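Local atomic coordinates of acyl-coa oxidase (Arabidopsis thaliana, PDB entry 1W07), a protein that catalyses the FAD-dependent desaturation of long- and medium-chain acyl-CoAs to 2-trans-enoyl-CoAs in peroxisomal fatty-acid breakdown, passing electrons to oxygen and releasing hydrogen peroxide. Residues B[299-302]-B[303-307]; B[329-332]-B[333-337]. The protein carries 1 engineered substitution. All coordinates share one frame; numbering follows the deposited sequence.

Interaction 1: B[299-302]-B[303-307]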
loop_
_atom_site.group_PDB
_atom_site.type_symbol
_atom_site.label_atom_id
_atom_site.label_comp_id
_atom_site.label_asym_id
_atom_site.label_seq_id
_atom_site.Cartn_x
_atom_site.Cartn_y
_atom_site.Cartn_z
ATOM N N ALA B 299 -11.389 -3.870 -6.938
ATOM C CA ALA B 299 -10.880 -4.298 -5.646
ATOM C C ALA B 299 -12.012 -4.554 -4.658
ATOM O O ALA B 299 -12.021 -5.575 -3.977
ATOM C CB ALA B 299 -9.893 -3.239 -5.083
ATOM N N VAL B 300 -12.967 -3.632 -4.583
ATOM C CA VAL B 300 -14.122 -3.762 -3.676
ATOM C C VAL B 300 -14.978 -5.000 -4.029
ATOM O O VAL B 300 -15.499 -5.677 -3.135
ATOM C CB VAL B 300 -15.011 -2.487 -3.732
ATOM C CG1 VAL B 300 -16.366 -2.728 -3.036
ATOM C CG2 VAL B 300 -14.250 -1.315 -3.076
ATOM N N CYS B 301 -15.127 -5.289 -5.319
ATOM C CA CYS B 301 -15.906 -6.447 -5.750
ATOM C C CYS B 301 -15.240 -7.707 -5.190
ATOM O O CYS B 301 -15.904 -8.586 -4.647
ATOM C CB CYS B 301 -15.935 -6.501 -7.277
ATOM S SG CYS B 301 -16.812 -7.914 -8.015
ATOM N N ILE B 302 -13.914 -7.776 -5.294
ATOM C CA ILE B 302 -13.171 -8.934 -4.811
ATOM C C ILE B 302 -13.285 -9.086 -3.301
ATOM O O ILE B 302 -13.620 -10.161 -2.795
ATOM C CB ILE B 302 -11.678 -8.843 -5.230
ATOM C CG1 ILE B 302 -11.579 -8.860 -6.768
ATOM C CG2 ILE B 302 -10.897 -10.008 -4.636
ATOM C CD1 ILE B 302 -10.177 -8.536 -7.341
ATOM N N ALA B 303 -13.004 -8.013 -2.577
ATOM C CA ALA B 303 -13.057 -8.071 -1.127
ATOM C C ALA B 303 -14.470 -8.314 -0.626
ATOM O O ALA B 303 -14.656 -9.056 0.350
ATOM C CB ALA B 303 -12.470 -6.780 -0.515
ATOM N N THR B 304 -15.477 -7.735 -1.287
ATOM C CA THR B 304 -16.867 -7.937 -0.858
ATOM C C THR B 304 -17.289 -9.398 -1.024
ATOM O O THR B 304 -17.837 -9.997 -0.100
ATOM C CB THR B 304 -17.862 -6.992 -1.632
ATOM O OG1 THR B 304 -17.536 -5.626 -1.361
ATOM C CG2 THR B 304 -19.292 -7.232 -1.173
ATOM N N ARG B 305 -17.027 -9.989 -2.187
ATOM C CA ARG B 305 -17.408 -11.382 -2.386
ATOM C C ARG B 305 -16.635 -12.292 -1.440
ATOM O O ARG B 305 -17.224 -13.148 -0.775
ATOM C CB ARG B 305 -17.178 -11.792 -3.847
ATOM C CG ARG B 305 -18.117 -11.100 -4.833
ATOM C CD ARG B 305 -17.808 -11.504 -6.264
ATOM N NE ARG B 305 -18.799 -10.984 -7.201
ATOM C CZ ARG B 305 -18.634 -10.928 -8.514
ATOM N NH1 ARG B 305 -19.597 -10.436 -9.280
ATOM N NH2 ARG B 305 -17.506 -11.354 -9.061
ATOM N N TYR B 306 -15.317 -12.117 -1.358
ATOM C CA TYR B 306 -14.565 -12.964 -0.445
ATOM C C TYR B 306 -15.016 -12.791 1.010
ATOM O O TYR B 306 -14.975 -13.744 1.786
ATOM C CB TYR B 306 -13.075 -12.677 -0.543
ATOM C CG TYR B 306 -12.258 -13.601 0.325
ATOM C CD1 TYR B 306 -12.152 -14.961 0.021
ATOM C CD2 TYR B 306 -11.598 -13.127 1.459
ATOM C CE1 TYR B 306 -11.407 -15.820 0.824
ATOM C CE2 TYR B 306 -10.855 -13.980 2.268
ATOM C CZ TYR B 306 -10.762 -15.318 1.948
ATOM O OH TYR B 306 -10.022 -16.155 2.751
ATOM N N SER B 307 -15.430 -11.581 1.386
ATOM C CA SER B 307 -15.874 -11.317 2.761
ATOM C C SER B 307 -17.168 -12.065 3.072
ATOM O O SER B 307 -17.449 -12.388 4.224
ATOM C CB SER B 307 -16.097 -9.821 2.986
ATOM O OG SER B 307 -14.877 -9.092 2.935
#
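A first torsion of 178° in C301 sets SG beside the carbonyl carbon, and the R305 chain runs extended from CG to NE, so that sulfur and guanidinium meet one turn apart on helix 278-309, part of the alpha-helical C-alpha1 domain of acyl-CoA oxidases. The thiol lies over one face of the guanidinium, above its centre, with C301 SG 3.6 Å from R305 CZ. The guanidinium's rim is engaged by other residues: NH1 forms a salt bridge with D605 and NH2 donates to the carbonyl of G619. Were R305 an alanine, the D605 carboxylate would probably lose its charged mate, the G619 carbonyl a donor and the C301 sulfur the flat group beneath it. On the neighbouring side of the helix, T304 turns OG1 back beside its own backbone N (chi1 -62°), and OG1 donates to V300 O at 2.7 Å. T304 N bonds the same oxygen at 2.8 Å from the opposite face of the carbonyl plane, so two donors from one residue grip this buried acceptor. The V300 and T304 side chains lie side by side, pointing the same way, and helices 328-363 and 600-605 pack on both. Ordinary helical bonds link A303, R305 and Y306 to the preceding turn. S307 repeats the threonine's pattern one turn on: its OG reaches A303 O at 2.6 Å, from above that carbonyl plane.

Interaction 2: B[329-332]-B[333-337]. With FAD (flavin-adenine dinucleotide), chain C.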
loop_
_atom_site.group_PDB
_atom_site.type_symbol
_atom_site.label_atom_id
_atom_site.label_comp_id
_atom_site.label_asym_id
_atom_site.label_seq_id
_atom_site.Cartn_x
_atom_site.Cartn_y
_atom_site.Cartn_z
ATOM N N THR B 329 -16.206 -4.024 11.934
ATOM C CA THR B 329 -14.868 -3.566 11.554
ATOM C C THR B 329 -14.656 -3.854 10.056
ATOM O O THR B 329 -14.062 -3.054 9.327
ATOM C CB THR B 329 -13.788 -4.321 12.303
ATOM O OG1 THR B 329 -14.087 -5.716 12.240
ATOM C CG2 THR B 329 -13.698 -3.863 13.770
ATOM N N GLN B 330 -15.116 -5.011 9.587
ATOM C CA GLN B 330 -14.970 -5.360 8.173
ATOM C C GLN B 330 -15.817 -4.371 7.356
ATOM O O GLN B 330 -15.377 -3.872 6.320
ATOM C CB GLN B 330 -15.446 -6.807 7.936
ATOM C CG GLN B 330 -15.035 -7.448 6.592
ATOM C CD GLN B 330 -13.579 -7.877 6.572
ATOM O OE1 GLN B 330 -12.842 -7.630 7.524
ATOM N NE2 GLN B 330 -13.157 -8.522 5.482
ATOM N N GLN B 331 -17.026 -4.079 7.837
ATOM C CA GLN B 331 -17.946 -3.162 7.148
ATOM C C GLN B 331 -17.420 -1.717 7.113
ATOM O O GLN B 331 -17.544 -1.013 6.094
ATOM C CB GLN B 331 -19.322 -3.204 7.829
ATOM C CG GLN B 331 -19.882 -4.627 7.948
ATOM C CD GLN B 331 -21.284 -4.683 8.528
ATOM O OE1 GLN B 331 -21.760 -3.719 9.138
ATOM N NE2 GLN B 331 -21.949 -5.822 8.360
ATOM N N ASN B 332 -16.835 -1.291 8.229
ATOM C CA ASN B 332 -16.278 0.053 8.368
ATOM C C ASN B 332 -15.051 0.244 7.481
ATOM O O ASN B 332 -14.689 1.368 7.144
ATOM C CB ASN B 332 -15.903 0.309 9.830
ATOM C CG ASN B 332 -15.471 1.744 10.082
ATOM O OD1 ASN B 332 -16.197 2.684 9.759
ATOM N ND2 ASN B 332 -14.282 1.919 10.653
ATOM N N ARG B 333 -14.413 -0.856 7.100
ATOM C CA ARG B 333 -13.231 -0.769 6.241
ATOM C C ARG B 333 -13.599 -0.930 4.758
ATOM O O ARG B 333 -13.014 -0.279 3.881
ATOM C CB ARG B 333 -12.216 -1.852 6.642
ATOM C CG ARG B 333 -11.605 -1.646 8.036
ATOM C CD ARG B 333 -11.083 -2.959 8.624
ATOM N NE ARG B 333 -9.938 -3.479 7.890
ATOM C CZ ARG B 333 -9.455 -4.712 8.032
ATOM N NH1 ARG B 333 -10.023 -5.562 8.880
ATOM N NH2 ARG B 333 -8.399 -5.102 7.325
ATOM N N LEU B 334 -14.589 -1.776 4.493
ATOM C CA LEU B 334 -15.016 -2.081 3.130
ATOM C C LEU B 334 -16.126 -1.212 2.555
ATOM O O LEU B 334 -16.013 -0.734 1.431
ATOM C CB LEU B 334 -15.452 -3.551 3.069
ATOM C CG LEU B 334 -16.119 -4.059 1.777
ATOM C CD1 LEU B 334 -15.119 -4.074 0.634
ATOM C CD2 LEU B 334 -16.658 -5.458 2.030
ATOM N N PHE B 335 -17.200 -1.018 3.323
ATOM C CA PHE B 335 -18.331 -0.235 2.840
ATOM C C PHE B 335 -17.997 1.205 2.445
ATOM O O PHE B 335 -18.581 1.734 1.502
ATOM C CB PHE B 335 -19.471 -0.281 3.862
ATOM C CG PHE B 335 -20.123 -1.646 3.979
ATOM C CD1 PHE B 335 -21.146 -1.850 4.904
ATOM C CD2 PHE B 335 -19.724 -2.718 3.177
ATOM C CE1 PHE B 335 -21.758 -3.092 5.030
ATOM C CE2 PHE B 335 -20.337 -3.981 3.294
ATOM C CZ PHE B 335 -21.358 -4.160 4.229
ATOM N N PRO B 336 -17.067 1.861 3.160
ATOM C CA PRO B 336 -16.728 3.230 2.756
ATOM C C PRO B 336 -16.067 3.181 1.368
ATOM O O PRO B 336 -16.233 4.096 0.558
ATOM C CB PRO B 336 -15.772 3.682 3.863
ATOM C CG PRO B 336 -16.314 2.949 5.082
ATOM C CD PRO B 336 -16.552 1.565 4.507
ATOM N N LEU B 337 -15.335 2.105 1.072
ATOM C CA LEU B 337 -14.688 1.972 -0.245
ATOM C C LEU B 337 -15.715 1.662 -1.338
ATOM O O LEU B 337 -15.582 2.099 -2.493
ATOM C CB LEU B 337 -13.631 0.875 -0.201
ATOM C CG LEU B 337 -12.479 1.105 0.800
ATOM C CD1 LEU B 337 -11.496 -0.036 0.657
ATOM C CD2 LEU B 337 -11.805 2.450 0.539
HETATM P PA FAD C . -8.955 -14.067 8.753
HETATM O O1A FAD C . -8.793 -14.255 10.213
HETATM O O2A FAD C . -9.783 -15.034 7.997
HETATM O O5B FAD C . -9.488 -12.572 8.490
HETATM C C5B FAD C . -9.939 -12.152 7.199
HETATM C C4B FAD C . -10.702 -10.828 7.323
HETATM O O4B FAD C . -11.726 -11.034 8.318
HETATM C C3B FAD C . -9.790 -9.723 7.865
HETATM O O3B FAD C . -10.292 -8.445 7.464
HETATM C C2B FAD C . -9.933 -9.910 9.374
HETATM O O2B FAD C . -9.682 -8.668 10.038
HETATM C C1B FAD C . -11.437 -10.191 9.447
HETATM N N9A FAD C . -11.791 -10.887 10.703
HETATM C C8A FAD C . -11.559 -12.172 10.977
HETATM N N7A FAD C . -12.029 -12.466 12.186
HETATM C C5A FAD C . -12.576 -11.361 12.685
HETATM C C6A FAD C . -13.214 -11.074 13.884
HETATM N N6A FAD C . -13.407 -12.022 14.794
HETATM N N1A FAD C . -13.690 -9.773 14.095
HETATM C C2A FAD C . -13.516 -8.803 13.100
HETATM N N3A FAD C . -12.899 -9.114 11.972
HETATM C C4A FAD C . -12.430 -10.352 11.745
HETATM N N1 FAD C . 0.731 -20.208 9.192
HETATM C C2 FAD C . 1.399 -21.308 9.743
HETATM O O2 FAD C . 0.772 -22.160 10.366
HETATM N N3 FAD C . 2.778 -21.444 9.531
HETATM C C4 FAD C . 3.473 -20.498 8.765
HETATM O O4 FAD C . 4.680 -20.630 8.578
HETATM C C4X FAD C . 2.800 -19.411 8.220
HETATM N N5 FAD C . 3.473 -18.495 7.399
HETATM C C5X FAD C . 2.797 -17.415 6.818
HETATM C C6 FAD C . 3.445 -16.594 5.900
HETATM C C7 FAD C . 2.727 -15.620 5.207
HETATM C C7M FAD C . 3.453 -14.763 4.167
HETATM C C8 FAD C . 1.361 -15.459 5.443
HETATM C C8M FAD C . 0.531 -14.430 4.667
HETATM C C9 FAD C . 0.723 -16.271 6.376
HETATM C C9A FAD C . 1.433 -17.252 7.067
HETATM N N10 FAD C . 0.772 -18.135 7.930
HETATM C C10 FAD C . 1.435 -19.261 8.437
HETATM C "C1'" FAD C . -0.664 -17.945 8.250
HETATM C "C2'" FAD C . -0.791 -16.787 9.247
HETATM O "O2'" FAD C . 0.067 -17.025 10.367
HETATM C "C3'" FAD C . -2.213 -16.538 9.759
HETATM O "O3'" FAD C . -2.732 -17.731 10.356
HETATM C "C4'" FAD C . -3.164 -16.075 8.653
HETATM O "O4'" FAD C . -2.530 -15.132 7.786
HETATM C "C5'" FAD C . -4.405 -15.435 9.275
HETATM O "O5'" FAD C . -5.166 -14.786 8.257
HETATM P P FAD C . -6.619 -15.328 7.834
HETATM O O1P FAD C . -6.568 -15.643 6.390
HETATM O O2P FAD C . -7.034 -16.388 8.780
HETATM O O3P FAD C . -7.506 -14.005 8.056
HETATM O O HOH W 1 -12.357 -6.592 10.136
#
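The R333 side chain runs back along helix 328-363 past T329, its chain bent at chi3 (67°), and the guanidinium arrives beside the FAD ribose. On the way CD passes 3.1 Å from T329 O. The bonds of NH1 to the ribose hydroxyls O2B and O3B are both weak, O2B lying at the edge of the guanidinium in its plane; the stronger partner of the arginine is E394, which forms a salt bridge with NE. Q330 OE1 takes the firmer hold on the sugar, accepting from FAD O3B at 2.7 Å, while its NE2 is held by L398 O. A water links the three side chains: it donates to Q330 OE1 at 2.9 Å and accepts from T329 OG1, with a weaker bond from R333 NH1. L334 comes next, its N bonded to Q330 O at 2.9 Å and its side chain packed on helix 278-309. F335 lies alongside Q331, whose CB sits over one ring face in a CH-pi contact, 4.0 Å from the ring centroid and displaced toward the rim; the amide and ring planes are 21° apart, and the amide itself is bonded to K328 through OE1 and to I325 O through NE2. P336 has no N-H to give, and its ring presses against the preceding turn instead, CG 3.1 Å from N332 O. The helix is kinked here. Polar side chains at the start of the helix thus supply part of the FAD site around the adenosine ribose, a pocket completed by residues of the second subunit, S144 among them, in this homodimeric flavoprotein.

Interactions 1 and 2 lie on consecutive helices of the C-alpha1 domain, 278-309 and 328-363, with interaction 1 the earlier along the chain and their centres 11 Å apart. The two meet directly. S307 OG and Q330 NE2, 3.1 Å apart, join the end of the first helix to the start of the second in a probable hydrogen bond, and side-chain packing continues from there: L334 CD1 lies 3.5 Å from T304 OG1 and 4.0 Å from A303 CB, and V300 meets L337. Helix 370-398 touches both. The buried helical turn of interaction 1 therefore packs against the FAD-binding turn of interaction 2, and S307 acts as a second-shell partner for Q330, whose amide oxygen contacts the ribose.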